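Local coordinates for uncharacterized conserved protein of COG5135 (PDB 2I51) that binds flavin mononucleotide and is related to pyridoxamine 5'-phosphate oxidase, although its own reaction and substrate are not established, at residues P6-I11 with R46-D51. Numbering follows the deposited sequence. Where two conformers were deposited one is given.
Sequences PWRGAI and RGFLED
Arg8 lays its guanidinium flat on the ring of Phe48, and this stack carries most of the contact. The two planes are only 14° apart, and CZ of Arg8 sits 3.7 Å from the centroid of the Phe48 ring, which makes it a cation-pi pair as well as a stack. NH2 of Arg8 reaches furthest along the phenylalanine, over its root, 3.5 Å from CG of Phe48, while NE lies above the middle of the ring. Behind it the aliphatic chain joins in: CD of Arg8 makes a CH-pi contact over the same face. Bends at chi2 (-78°) and chi3 (-63°) bring the end of the arginine round so that it lies along the ring.

Apolar contacts hold the far end of Phe48. The six-membered part of the Trp7 indole meets it with its rim, CZ3 of Trp7 to CE1 of Phe48 at 3.8 Å, that carbon lying near the indole plane, and Ile11 sets its CG2 at the ring edge, 3.9 Å from Phe48 CE2. With an alanine here, the guanidinium would probably lose its aromatic platform and a gap would be likely to open beside Trp7 and Ile11.

Polar links steady the arginine from the loop side. A water in the guanidinium plane accepts from Arg8 NH2 at 2.9 Å and gives a weak bond to the carbonyl oxygen of Leu49. NH1 of Arg8 hydrogen-bonds to Asn53 OD1 and Thr52 O, just after 46-51.

Trp7 and Ile11 also pack on Met90 of strand 86-97. The contact thus joins the start of helix 8-17, with the residue just before it, to the loop between strands 38-44 and 55-60, as partly buried packing against the antiparallel beta-sheet of an FMN-binding, pyridoxamine 5'-phosphate oxidase-like fold, with the side chain of Ile11 about 13 Å from the bound FMN.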
# COMPACT_ATOMS: atom_id res chain seq x y z
N PRO A 6 -12.11 -19.72 -1.35
CA PRO A 6 -13.07 -19.39 -2.39
C PRO A 6 -12.73 -18.19 -3.25
O PRO A 6 -13.37 -17.97 -4.26
CB PRO A 6 -14.36 -19.11 -1.58
CG PRO A 6 -13.90 -18.72 -0.26
CD PRO A 6 -12.72 -19.61 -0.00
N TRP A 7 -11.73 -17.42 -2.85
CA TRP A 7 -11.23 -16.28 -3.59
C TRP A 7 -10.03 -16.64 -4.45
O TRP A 7 -9.52 -15.78 -5.19
CB TRP A 7 -10.86 -15.09 -2.67
CG TRP A 7 -10.12 -15.50 -1.42
CD1 TRP A 7 -10.66 -15.69 -0.20
CD2 TRP A 7 -8.72 -15.83 -1.29
NE1 TRP A 7 -9.71 -16.11 0.68
CE2 TRP A 7 -8.51 -16.21 0.06
CE3 TRP A 7 -7.62 -15.81 -2.16
CZ2 TRP A 7 -7.24 -16.57 0.54
CZ3 TRP A 7 -6.38 -16.19 -1.70
CH2 TRP A 7 -6.20 -16.59 -0.34
N ARG A 8 -9.61 -17.90 -4.42
CA ARG A 8 -8.44 -18.28 -5.20
C ARG A 8 -8.69 -18.20 -6.71
O ARG A 8 -7.79 -17.79 -7.46
CB ARG A 8 -7.92 -19.67 -4.82
CG ARG A 8 -7.23 -19.70 -3.49
CD ARG A 8 -5.86 -19.17 -3.53
NE ARG A 8 -4.88 -19.87 -4.38
CZ ARG A 8 -4.11 -20.88 -3.95
NH1 ARG A 8 -4.25 -21.37 -2.73
NH2 ARG A 8 -3.18 -21.40 -4.75
N GLY A 9 -9.87 -18.56 -7.15
CA GLY A 9 -10.19 -18.42 -8.55
C GLY A 9 -10.16 -16.99 -9.03
O GLY A 9 -9.67 -16.69 -10.14
N ALA A 10 -10.65 -16.08 -8.19
CA ALA A 10 -10.66 -14.65 -8.52
C ALA A 10 -9.23 -14.16 -8.69
O ALA A 10 -8.90 -13.39 -9.64
CB ALA A 10 -11.41 -13.83 -7.43
N ILE A 11 -8.35 -14.54 -7.77
CA ILE A 11 -6.95 -14.17 -7.86
C ILE A 11 -6.31 -14.73 -9.14
O ILE A 11 -5.56 -14.06 -9.83
CB ILE A 11 -6.12 -14.66 -6.62
CG1 ILE A 11 -6.43 -13.69 -5.45
CG2 ILE A 11 -4.58 -14.69 -6.90
CD1 ILE A 11 -5.78 -12.34 -5.57
N ARG A 46 5.28 -13.77 -4.80
CA ARG A 46 6.07 -14.92 -5.26
C ARG A 46 5.28 -16.22 -5.25
O ARG A 46 5.85 -17.30 -4.97
CB ARG A 46 7.34 -15.03 -4.44
CG ARG A 46 8.09 -13.70 -4.38
CD ARG A 46 9.55 -13.81 -4.34
NE ARG A 46 10.26 -12.56 -4.64
CZ ARG A 46 11.04 -12.38 -5.72
NH1 ARG A 46 11.16 -13.32 -6.64
NH2 ARG A 46 11.67 -11.24 -5.91
N GLY A 47 3.98 -16.16 -5.51
CA GLY A 47 3.15 -17.34 -5.58
C GLY A 47 2.57 -17.77 -4.25
O GLY A 47 2.92 -17.25 -3.20
N PHE A 48 1.66 -18.72 -4.28
CA PHE A 48 1.19 -19.41 -3.10
C PHE A 48 2.10 -20.56 -2.70
O PHE A 48 2.66 -21.24 -3.56
CB PHE A 48 -0.21 -19.93 -3.36
CG PHE A 48 -1.25 -18.80 -3.50
CD1 PHE A 48 -1.87 -18.26 -2.38
CD2 PHE A 48 -1.53 -18.27 -4.75
CE1 PHE A 48 -2.80 -17.21 -2.51
CE2 PHE A 48 -2.42 -17.21 -4.88
CZ PHE A 48 -3.01 -16.68 -3.77
N LEU A 49 2.15 -20.80 -1.41
CA LEU A 49 2.89 -21.93 -0.87
C LEU A 49 2.08 -23.15 -1.21
O LEU A 49 0.88 -23.20 -0.99
CB LEU A 49 3.05 -21.78 0.62
CG LEU A 49 3.74 -22.91 1.34
CD1 LEU A 49 5.19 -23.07 0.82
CD2 LEU A 49 3.67 -22.61 2.83
N GLU A 50 2.74 -24.18 -1.71
CA GLU A 50 2.06 -25.35 -2.22
C GLU A 50 1.19 -25.99 -1.14
O GLU A 50 1.56 -26.05 0.06
CB GLU A 50 3.06 -26.36 -2.77
CG GLU A 50 4.08 -26.78 -1.78
N ASP A 51 0.01 -26.43 -1.56
CA ASP A 51 -0.96 -27.03 -0.69
C ASP A 51 -1.48 -26.16 0.43
O ASP A 51 -2.04 -26.66 1.42
CB ASP A 51 -0.43 -28.36 -0.14
CG ASP A 51 -1.16 -29.53 -0.75
OD1 ASP A 51 -1.20 -29.61 -2.01
OD2 ASP A 51 -1.73 -30.32 0.03
O HOH W 1 -1.38 -23.30 -3.44